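Local coordinates for protein myosin-I heavy chain (Dictyostelium discoideum, PDB 5EJY) that works as an actin-based motor with ATPase activity in the early steps of phagocytosis and in adhesion, and is represented here by its first MyTH4-FERM tail module, at residues A[3-8]-A[169-174]; A[124-129]-A[148-153]. All blocks are in the same frame, centred on the assembly; numbering follows the deposited sequence.

In the fold
The chain opens with the irregular segment 3-8, ahead of helix 16-23, and contact 1 lays it on helix 161-180 across 160 intervening residues, most of them helical. Inside that long loop is nested the much shorter one of contact 2, where helix 119-133 meets helix 143-155 with 18 residues between the segments. The two sites lie about 12 Å apart, centre to centre, on the same side of the chain's centre. Lys151 of helix 143-155 joins them, its NZ bonding to Gln4 and Leu6, while Ser170 packs on Ile129. N-terminal segment and three helices are thus tied together within the helical MyTH4 part of the module.

Contact 1: residues A[3-8]-A[169-174]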
ATOM      1  N   PRO A   3      -1.971  13.986 -19.254  1.00 41.85           N
ATOM      2  CA  PRO A   3      -1.696  13.989 -20.695  1.00 43.49           C
ATOM      3  C   PRO A   3      -2.502  12.922 -21.432  1.00 47.24           C
ATOM      4  O   PRO A   3      -2.624  11.791 -20.956  1.00 42.05           O
ATOM      5  CB  PRO A   3      -0.199  13.663 -20.765  1.00 42.95           C
ATOM      6  CG  PRO A   3       0.120  13.009 -19.470  1.00 41.51           C
ATOM      7  CD  PRO A   3      -0.771  13.669 -18.466  1.00 38.61           C
ATOM      8  N   GLN A   4      -3.056  13.284 -22.584  1.00 42.99           N
ATOM      9  CA  GLN A   4      -3.802  12.338 -23.393  1.00 38.06           C
ATOM     10  C   GLN A   4      -2.898  11.195 -23.836  1.00 38.29           C
ATOM     11  O   GLN A   4      -1.695  11.376 -24.037  1.00 45.59           O
ATOM     12  CB  GLN A   4      -4.398  13.040 -24.618  1.00 43.10           C
ATOM     13  CG  GLN A   4      -5.424  14.097 -24.274  1.00 41.89           C
ATOM     14  CD  GLN A   4      -6.675  13.508 -23.668  1.00 42.12           C
ATOM     15  OE1 GLN A   4      -7.156  12.465 -24.110  1.00 44.90           O
ATOM     16  NE2 GLN A   4      -7.207  14.164 -22.646  1.00 40.76           N
ATOM     17  N   ILE A   5      -3.477  10.010 -23.968  1.00 36.88           N
ATOM     18  CA  ILE A   5      -2.756   8.879 -24.529  1.00 39.72           C
ATOM     19  C   ILE A   5      -2.739   9.084 -26.042  1.00 38.96           C
ATOM     20  O   ILE A   5      -1.794   8.698 -26.731  1.00 39.56           O
ATOM     21  CB  ILE A   5      -3.458   7.548 -24.188  1.00 38.58           C
ATOM     22  CG1 ILE A   5      -3.482   7.333 -22.670  1.00 39.86           C
ATOM     23  CG2 ILE A   5      -2.750   6.384 -24.859  1.00 32.05           C
ATOM     24  CD1 ILE A   5      -4.657   6.495 -22.199  1.00 36.14           C
ATOM     25  N   LEU A   6      -3.802   9.713 -26.530  1.00 36.05           N
ATOM     26  CA  LEU A   6      -3.980   9.979 -27.952  1.00 43.51           C
ATOM     27  C   LEU A   6      -4.778  11.263 -28.132  1.00 40.05           C
ATOM     28  O   LEU A   6      -5.817  11.445 -27.493  1.00 45.69           O
ATOM     29  CB  LEU A   6      -4.748   8.826 -28.598  1.00 44.57           C
ATOM     30  CG  LEU A   6      -4.685   8.770 -30.121  1.00 40.13           C
ATOM     31  CD1 LEU A   6      -3.240   8.566 -30.532  1.00 42.39           C
ATOM     32  CD2 LEU A   6      -5.548   7.650 -30.641  1.00 33.12           C
ATOM     33  N   ASN A   7      -4.305  12.151 -28.999  1.00 49.11           N
ATOM     34  CA  ASN A   7      -5.068  13.356 -29.341  1.00 51.43           C
ATOM     35  C   ASN A   7      -6.322  13.048 -30.161  1.00 48.26           C
ATOM     36  O   ASN A   7      -6.349  12.080 -30.922  1.00 42.29           O
ATOM     37  CB  ASN A   7      -4.189  14.341 -30.110  1.00 54.73           C
ATOM     38  CG  ASN A   7      -3.007  14.816 -29.302  1.00 59.40           C
ATOM     39  OD1 ASN A   7      -3.118  15.064 -28.099  1.00 62.59           O
ATOM     40  ND2 ASN A   7      -1.857  14.939 -29.958  1.00 62.25           N
ATOM     41  N   ASP A   8      -7.356  13.877 -30.021  1.00 49.57           N
ATOM     42  CA  ASP A   8      -8.576  13.682 -30.797  1.00 48.74           C
ATOM     43  C   ASP A   8      -8.253  13.588 -32.291  1.00 48.78           C
ATOM     44  O   ASP A   8      -8.907  12.861 -33.034  1.00 46.01           O
ATOM     45  CB  ASP A   8      -9.587  14.816 -30.556  1.00 53.82           C
ATOM     46  CG  ASP A   8     -10.358  14.660 -29.245  1.00 58.91           C
ATOM     47  OD1 ASP A   8     -10.444  13.531 -28.709  1.00 49.88           O
ATOM     48  OD2 ASP A   8     -10.897  15.677 -28.756  1.00 60.91           O
ATOM     49  N   ALA A 169     -14.025   5.792 -17.609  1.00 22.69           N
ATOM     50  CA  ALA A 169     -13.218   5.365 -16.452  1.00 23.10           C
ATOM     51  C   ALA A 169     -12.022   4.511 -16.886  1.00 22.78           C
ATOM     52  O   ALA A 169     -10.962   4.527 -16.240  1.00 23.92           O
ATOM     53  CB  ALA A 169     -14.077   4.620 -15.455  1.00 25.46           C
ATOM     54  N   SER A 170     -12.191   3.773 -17.985  1.00 23.27           N
ATOM     55  CA  SER A 170     -11.106   2.955 -18.536  1.00 24.69           C
ATOM     56  C   SER A 170     -10.022   3.840 -19.107  1.00 25.12           C
ATOM     57  O   SER A 170      -8.852   3.614 -18.870  1.00 21.41           O
ATOM     58  CB  SER A 170     -11.607   2.021 -19.641  1.00 19.15           C
ATOM     59  OG  SER A 170     -12.500   1.051 -19.134  1.00 24.06           O
ATOM     60  N   TYR A 171     -10.411   4.851 -19.878  1.00 26.09           N
ATOM     61  CA  TYR A 171      -9.424   5.755 -20.448  1.00 19.80           C
ATOM     62  C   TYR A 171      -8.651   6.468 -19.348  1.00 21.22           C
ATOM     63  O   TYR A 171      -7.427   6.592 -19.411  1.00 21.32           O
ATOM     64  CB  TYR A 171     -10.108   6.798 -21.353  1.00 26.05           C
ATOM     65  CG  TYR A 171      -9.120   7.624 -22.141  1.00 28.60           C
ATOM     66  CD1 TYR A 171      -8.546   7.125 -23.297  1.00 30.66           C
ATOM     67  CD2 TYR A 171      -8.764   8.904 -21.731  1.00 32.86           C
ATOM     68  CE1 TYR A 171      -7.644   7.873 -24.030  1.00 34.96           C
ATOM     69  CE2 TYR A 171      -7.863   9.663 -22.457  1.00 30.86           C
ATOM     70  CZ  TYR A 171      -7.308   9.141 -23.608  1.00 39.01           C
ATOM     71  OH  TYR A 171      -6.403   9.872 -24.343  1.00 36.39           O
ATOM     72  N   PHE A 172      -9.378   6.959 -18.352  1.00 22.21           N
ATOM     73  CA  PHE A 172      -8.743   7.677 -17.250  1.00 21.78           C
ATOM     74  C   PHE A 172      -7.787   6.760 -16.456  1.00 19.48           C
ATOM     75  O   PHE A 172      -6.679   7.162 -16.116  1.00 20.15           O
ATOM     76  CB  PHE A 172      -9.807   8.274 -16.328  1.00 19.97           C
ATOM     77  CG  PHE A 172      -9.237   9.125 -15.219  1.00 27.33           C
ATOM     78  CD1 PHE A 172      -8.519  10.278 -15.506  1.00 26.17           C
ATOM     79  CD2 PHE A 172      -9.416   8.768 -13.892  1.00 24.16           C
ATOM     80  CE1 PHE A 172      -7.987  11.061 -14.483  1.00 32.12           C
ATOM     81  CE2 PHE A 172      -8.881   9.549 -12.859  1.00 26.78           C
ATOM     82  CZ  PHE A 172      -8.170  10.694 -13.157  1.00 27.24           C
ATOM     83  N   ILE A 173      -8.191   5.533 -16.175  1.00 19.85           N
ATOM     84  CA  ILE A 173      -7.269   4.670 -15.388  1.00 18.51           C
ATOM     85  C   ILE A 173      -6.004   4.333 -16.203  1.00 22.42           C
ATOM     86  O   ILE A 173      -4.914   4.174 -15.653  1.00 21.20           O
ATOM     87  CB  ILE A 173      -7.976   3.424 -14.774  1.00 22.05           C
ATOM     88  CG1 ILE A 173      -7.216   2.919 -13.525  1.00 16.38           C
ATOM     89  CG2 ILE A 173      -8.138   2.295 -15.793  1.00 21.23           C
ATOM     90  CD1 ILE A 173      -7.289   3.876 -12.355  1.00 20.41           C
ATOM     91  N   LEU A 174      -6.116   4.270 -17.529  1.00 22.03           N
ATOM     92  CA  LEU A 174      -4.902   4.059 -18.325  1.00 21.88           C
ATOM     93  C   LEU A 174      -3.969   5.251 -18.167  1.00 22.69           C
ATOM     94  O   LEU A 174      -2.762   5.074 -18.072  1.00 25.75           O
ATOM     95  CB  LEU A 174      -5.201   3.850 -19.815  1.00 23.59           C
ATOM     96  CG  LEU A 174      -5.811   2.545 -20.327  1.00 24.19           C
ATOM     97  CD1 LEU A 174      -5.928   2.632 -21.861  1.00 25.99           C
ATOM     98  CD2 LEU A 174      -4.980   1.340 -19.928  1.00 23.78           C
TER
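The hydroxyl oxygen of Tyr171 is gripped by segment 3-8: it donates to OE1 of Gln4 and accepts from the backbone N-H of Ile5 and, weakly, of Leu6. The contact fastens the N-terminal loop segment to helix 161-180 of the MyTH4 helical domain. The bond from Tyr171 OH to Gln4 OE1 is the shortest, 2.7 Å, with the hydroxyl above the amide plane. Ile5 N stands 3.0 Å from Tyr171 OH, its N-H bent to 144°; the weak bond from Leu6 N is straighter but long, 3.4 Å to the same Tyr171 OH. Gln4, bent at chi2, crosses the tyrosine at about a right angle, yet amide and ring planes lie only 15° apart. The same OE1 accepts a hydrogen bond from Lys151 of helix 143-155, whose ammonium also reaches Leu6 O and Asp8; this charge would probably polarise the amide oxygen.

Ile5 and Tyr171 meet tip to tip, and CD1 of Ile5 lies over one face of the ring, offset toward the rim, in a CH-pi contact 4.1 Å from the centroid. A phenylalanine in place of Tyr171 would probably keep this face but leave the N-H of Ile5, and less critically that of Leu6, without its acceptor. CG of Tyr171 is anti to the backbone N (chi1 -171°), and the hydroxyl end of the side chain reaches the segment. Lys151 of helix 143-155 packs from the side of the ring plane opposite Ile5 CD1, and Leu150 also touches the ring. Ile5 also crosses Leu174 at about a right angle, its CD1 resting 3.6 Å from Leu174 CB.

Contact 2: residues A[124-129]-A[148-153]; sequences RVWELI and AYLKTT
Trp126 carries the contact, its six-membered ring reaching from helix 119-133 to Tyr149, Leu150 and Thr153 on helix 143-155. The aromatic part is a pair of nearly parallel rings, planes 8° apart, so far slid past each other that they barely overlap: the centroids of Trp126 and Tyr149 are 5.8 Å apart, and CZ2 of the indole meets CE2 of the tyrosine at 3.6 Å. The Tyr149 hydroxyl is hydrogen-bonded to Ser113.

Among the aliphatic contacts, CD2 of Leu150 comes in at the indole edge, in plane, 3.5 Å from Trp126 CZ3. Ile129, of the same helix as the tryptophan, puts CD1 over one indole face, offset toward the rim, and its CG2 makes a looser contact with that leucine methyl.

Thr153 meets Trp126 tip to tip, its OG1 3.5 Å from CZ2. This hydroxyl donates to Tyr149 O at 2.8 Å, on the opposite face of that carbonyl from Thr153 N, and sits over the centre of the tyrosine ring. CG2 of Thr153, anti to the backbone N, also touches the indole, 3.7 Å from Trp126 CZ2, while the hydroxyl is satisfied within its own helix.

The segment axes cross at -131°, and Val163 and Ala167 of helix 161-180 also touch the tryptophan: Trp126 bridges the 13.7 Å between the axes, in the core of the all-helical MyTH4 domain.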
ATOM      1  N   ARG A 124     -21.356  -5.959 -19.967  1.00 34.75           N
ATOM      2  CA  ARG A 124     -20.405  -6.911 -19.393  1.00 31.07           C
ATOM      3  C   ARG A 124     -19.021  -6.826 -20.030  1.00 31.44           C
ATOM      4  O   ARG A 124     -18.002  -6.907 -19.328  1.00 28.18           O
ATOM      5  CB  ARG A 124     -20.938  -8.339 -19.513  1.00 31.93           C
ATOM      6  CG  ARG A 124     -22.044  -8.651 -18.526  1.00 40.36           C
ATOM      7  CD  ARG A 124     -21.511  -8.601 -17.107  1.00 40.30           C
ATOM      8  NE  ARG A 124     -22.569  -8.752 -16.117  1.00 45.97           N
ATOM      9  CZ  ARG A 124     -23.217  -9.892 -15.894  1.00 51.74           C
ATOM     10  NH1 ARG A 124     -22.912 -10.973 -16.600  1.00 50.62           N
ATOM     11  NH2 ARG A 124     -24.172  -9.948 -14.972  1.00 55.92           N
ATOM     12  N   VAL A 125     -18.972  -6.692 -21.352  1.00 26.92           N
ATOM     13  CA  VAL A 125     -17.680  -6.599 -22.025  1.00 27.85           C
ATOM     14  C   VAL A 125     -16.969  -5.323 -21.592  1.00 29.35           C
ATOM     15  O   VAL A 125     -15.765  -5.330 -21.385  1.00 23.90           O
ATOM     16  CB  VAL A 125     -17.774  -6.607 -23.570  1.00 34.43           C
ATOM     17  CG1 VAL A 125     -16.364  -6.554 -24.174  1.00 30.27           C
ATOM     18  CG2 VAL A 125     -18.500  -7.839 -24.060  1.00 31.60           C
ATOM     19  N   TRP A 126     -17.714  -4.230 -21.443  1.00 25.92           N
ATOM     20  CA  TRP A 126     -17.090  -2.968 -21.045  1.00 26.53           C
ATOM     21  C   TRP A 126     -16.606  -2.977 -19.581  1.00 27.09           C
ATOM     22  O   TRP A 126     -15.613  -2.323 -19.246  1.00 23.23           O
ATOM     23  CB  TRP A 126     -17.987  -1.766 -21.374  1.00 24.91           C
ATOM     24  CG  TRP A 126     -17.815  -1.344 -22.807  1.00 25.77           C
ATOM     25  CD1 TRP A 126     -18.613  -1.678 -23.876  1.00 25.97           C
ATOM     26  CD2 TRP A 126     -16.744  -0.560 -23.337  1.00 24.41           C
ATOM     27  NE1 TRP A 126     -18.108  -1.128 -25.028  1.00 22.32           N
ATOM     28  CE2 TRP A 126     -16.962  -0.437 -24.727  1.00 24.90           C
ATOM     29  CE3 TRP A 126     -15.624   0.059 -22.769  1.00 24.27           C
ATOM     30  CZ2 TRP A 126     -16.103   0.285 -25.555  1.00 28.84           C
ATOM     31  CZ3 TRP A 126     -14.771   0.768 -23.587  1.00 22.26           C
ATOM     32  CH2 TRP A 126     -15.014   0.883 -24.969  1.00 25.32           C
ATOM     33  N   GLU A 127     -17.283  -3.742 -18.731  1.00 25.84           N
ATOM     34  CA  GLU A 127     -16.770  -4.027 -17.389  1.00 24.55           C
ATOM     35  C   GLU A 127     -15.426  -4.765 -17.454  1.00 25.10           C
ATOM     36  O   GLU A 127     -14.504  -4.437 -16.707  1.00 23.00           O
ATOM     37  CB  GLU A 127     -17.770  -4.848 -16.584  1.00 27.07           C
ATOM     38  CG  GLU A 127     -19.027  -4.057 -16.159  1.00 29.02           C
ATOM     39  CD  GLU A 127     -20.123  -4.945 -15.593  1.00 30.95           C
ATOM     40  OE1 GLU A 127     -19.942  -6.179 -15.582  1.00 30.81           O
ATOM     41  OE2 GLU A 127     -21.174  -4.410 -15.171  1.00 33.74           O
ATOM     42  N   LEU A 128     -15.337  -5.772 -18.327  1.00 22.65           N
ATOM     43  CA  LEU A 128     -14.085  -6.485 -18.573  1.00 26.33           C
ATOM     44  C   LEU A 128     -12.993  -5.566 -19.080  1.00 23.90           C
ATOM     45  O   LEU A 128     -11.843  -5.666 -18.657  1.00 23.73           O
ATOM     46  CB  LEU A 128     -14.286  -7.610 -19.587  1.00 23.34           C
ATOM     47  CG  LEU A 128     -15.127  -8.795 -19.117  1.00 27.24           C
ATOM     48  CD1 LEU A 128     -15.333  -9.804 -20.254  1.00 27.64           C
ATOM     49  CD2 LEU A 128     -14.461  -9.465 -17.908  1.00 28.77           C
ATOM     50  N   ILE A 129     -13.345  -4.688 -20.016  1.00 20.66           N
ATOM     51  CA  ILE A 129     -12.393  -3.715 -20.528  1.00 22.79           C
ATOM     52  C   ILE A 129     -11.842  -2.876 -19.372  1.00 22.82           C
ATOM     53  O   ILE A 129     -10.635  -2.640 -19.266  1.00 21.17           O
ATOM     54  CB  ILE A 129     -13.057  -2.827 -21.623  1.00 23.59           C
ATOM     55  CG1 ILE A 129     -13.088  -3.581 -22.960  1.00 22.55           C
ATOM     56  CG2 ILE A 129     -12.306  -1.532 -21.813  1.00 21.24           C
ATOM     57  CD1 ILE A 129     -14.049  -2.929 -24.029  1.00 22.37           C
ATOM     58  N   ALA A 148      -7.818   4.934 -29.423  1.00 26.61           N
ATOM     59  CA  ALA A 148      -8.739   5.531 -30.401  1.00 27.60           C
ATOM     60  C   ALA A 148     -10.128   4.939 -30.216  1.00 28.02           C
ATOM     61  O   ALA A 148     -11.153   5.634 -30.274  1.00 31.33           O
ATOM     62  CB  ALA A 148      -8.226   5.302 -31.822  1.00 28.70           C
ATOM     63  N   TYR A 149     -10.163   3.639 -29.964  1.00 24.30           N
ATOM     64  CA  TYR A 149     -11.420   2.940 -29.766  1.00 25.23           C
ATOM     65  C   TYR A 149     -12.174   3.478 -28.544  1.00 29.02           C
ATOM     66  O   TYR A 149     -13.392   3.667 -28.591  1.00 27.48           O
ATOM     67  CB  TYR A 149     -11.159   1.437 -29.631  1.00 29.00           C
ATOM     68  CG  TYR A 149     -12.415   0.616 -29.524  1.00 27.63           C
ATOM     69  CD1 TYR A 149     -13.270   0.484 -30.613  1.00 35.17           C
ATOM     70  CD2 TYR A 149     -12.743  -0.035 -28.350  1.00 23.85           C
ATOM     71  CE1 TYR A 149     -14.419  -0.272 -30.529  1.00 34.52           C
ATOM     72  CE2 TYR A 149     -13.887  -0.793 -28.247  1.00 22.33           C
ATOM     73  CZ  TYR A 149     -14.727  -0.905 -29.351  1.00 32.39           C
ATOM     74  OH  TYR A 149     -15.875  -1.646 -29.277  1.00 29.75           O
ATOM     75  N   LEU A 150     -11.442   3.726 -27.457  1.00 27.01           N
ATOM     76  CA  LEU A 150     -12.031   4.289 -26.241  1.00 25.52           C
ATOM     77  C   LEU A 150     -12.630   5.677 -26.499  1.00 25.23           C
ATOM     78  O   LEU A 150     -13.757   5.953 -26.134  1.00 24.72           O
ATOM     79  CB  LEU A 150     -10.966   4.406 -25.135  1.00 23.36           C
ATOM     80  CG  LEU A 150     -10.486   3.106 -24.483  1.00 24.62           C
ATOM     81  CD1 LEU A 150      -9.422   3.397 -23.428  1.00 23.62           C
ATOM     82  CD2 LEU A 150     -11.665   2.382 -23.867  1.00 27.33           C
ATOM     83  N   LYS A 151     -11.838   6.556 -27.090  1.00 27.49           N
ATOM     84  CA  LYS A 151     -12.266   7.939 -27.260  1.00 31.79           C
ATOM     85  C   LYS A 151     -13.457   8.016 -28.210  1.00 33.64           C
ATOM     86  O   LYS A 151     -14.420   8.750 -27.962  1.00 36.23           O
ATOM     87  CB  LYS A 151     -11.106   8.805 -27.752  1.00 30.54           C
ATOM     88  CG  LYS A 151      -9.920   8.810 -26.818  1.00 40.00           C
ATOM     89  CD  LYS A 151      -8.973   9.967 -27.084  1.00 42.55           C
ATOM     90  CE  LYS A 151      -9.499  11.262 -26.475  1.00 47.73           C
ATOM     91  NZ  LYS A 151      -8.506  12.369 -26.629  1.00 51.32           N
ATOM     92  N   THR A 152     -13.406   7.245 -29.291  1.00 31.89           N
ATOM     93  CA  THR A 152     -14.550   7.183 -30.200  1.00 35.50           C
ATOM     94  C   THR A 152     -15.791   6.754 -29.436  1.00 39.27           C
ATOM     95  O   THR A 152     -16.885   7.300 -29.624  1.00 35.98           O
ATOM     96  CB  THR A 152     -14.311   6.203 -31.362  1.00 36.93           C
ATOM     97  OG1 THR A 152     -13.214   6.669 -32.159  1.00 39.86           O
ATOM     98  CG2 THR A 152     -15.557   6.094 -32.232  1.00 39.12           C
ATOM     99  N   THR A 153     -15.630   5.772 -28.558  1.00 30.47           N
ATOM    100  CA  THR A 153     -16.766   5.288 -27.783  1.00 31.20           C
ATOM    101  C   THR A 153     -17.296   6.372 -26.843  1.00 35.89           C
ATOM    102  O   THR A 153     -18.510   6.537 -26.685  1.00 33.85           O
ATOM    103  CB  THR A 153     -16.386   4.059 -26.960  1.00 31.18           C
ATOM    104  OG1 THR A 153     -16.004   2.995 -27.842  1.00 31.73           O
ATOM    105  CG2 THR A 153     -17.553   3.617 -26.107  1.00 29.18           C
TER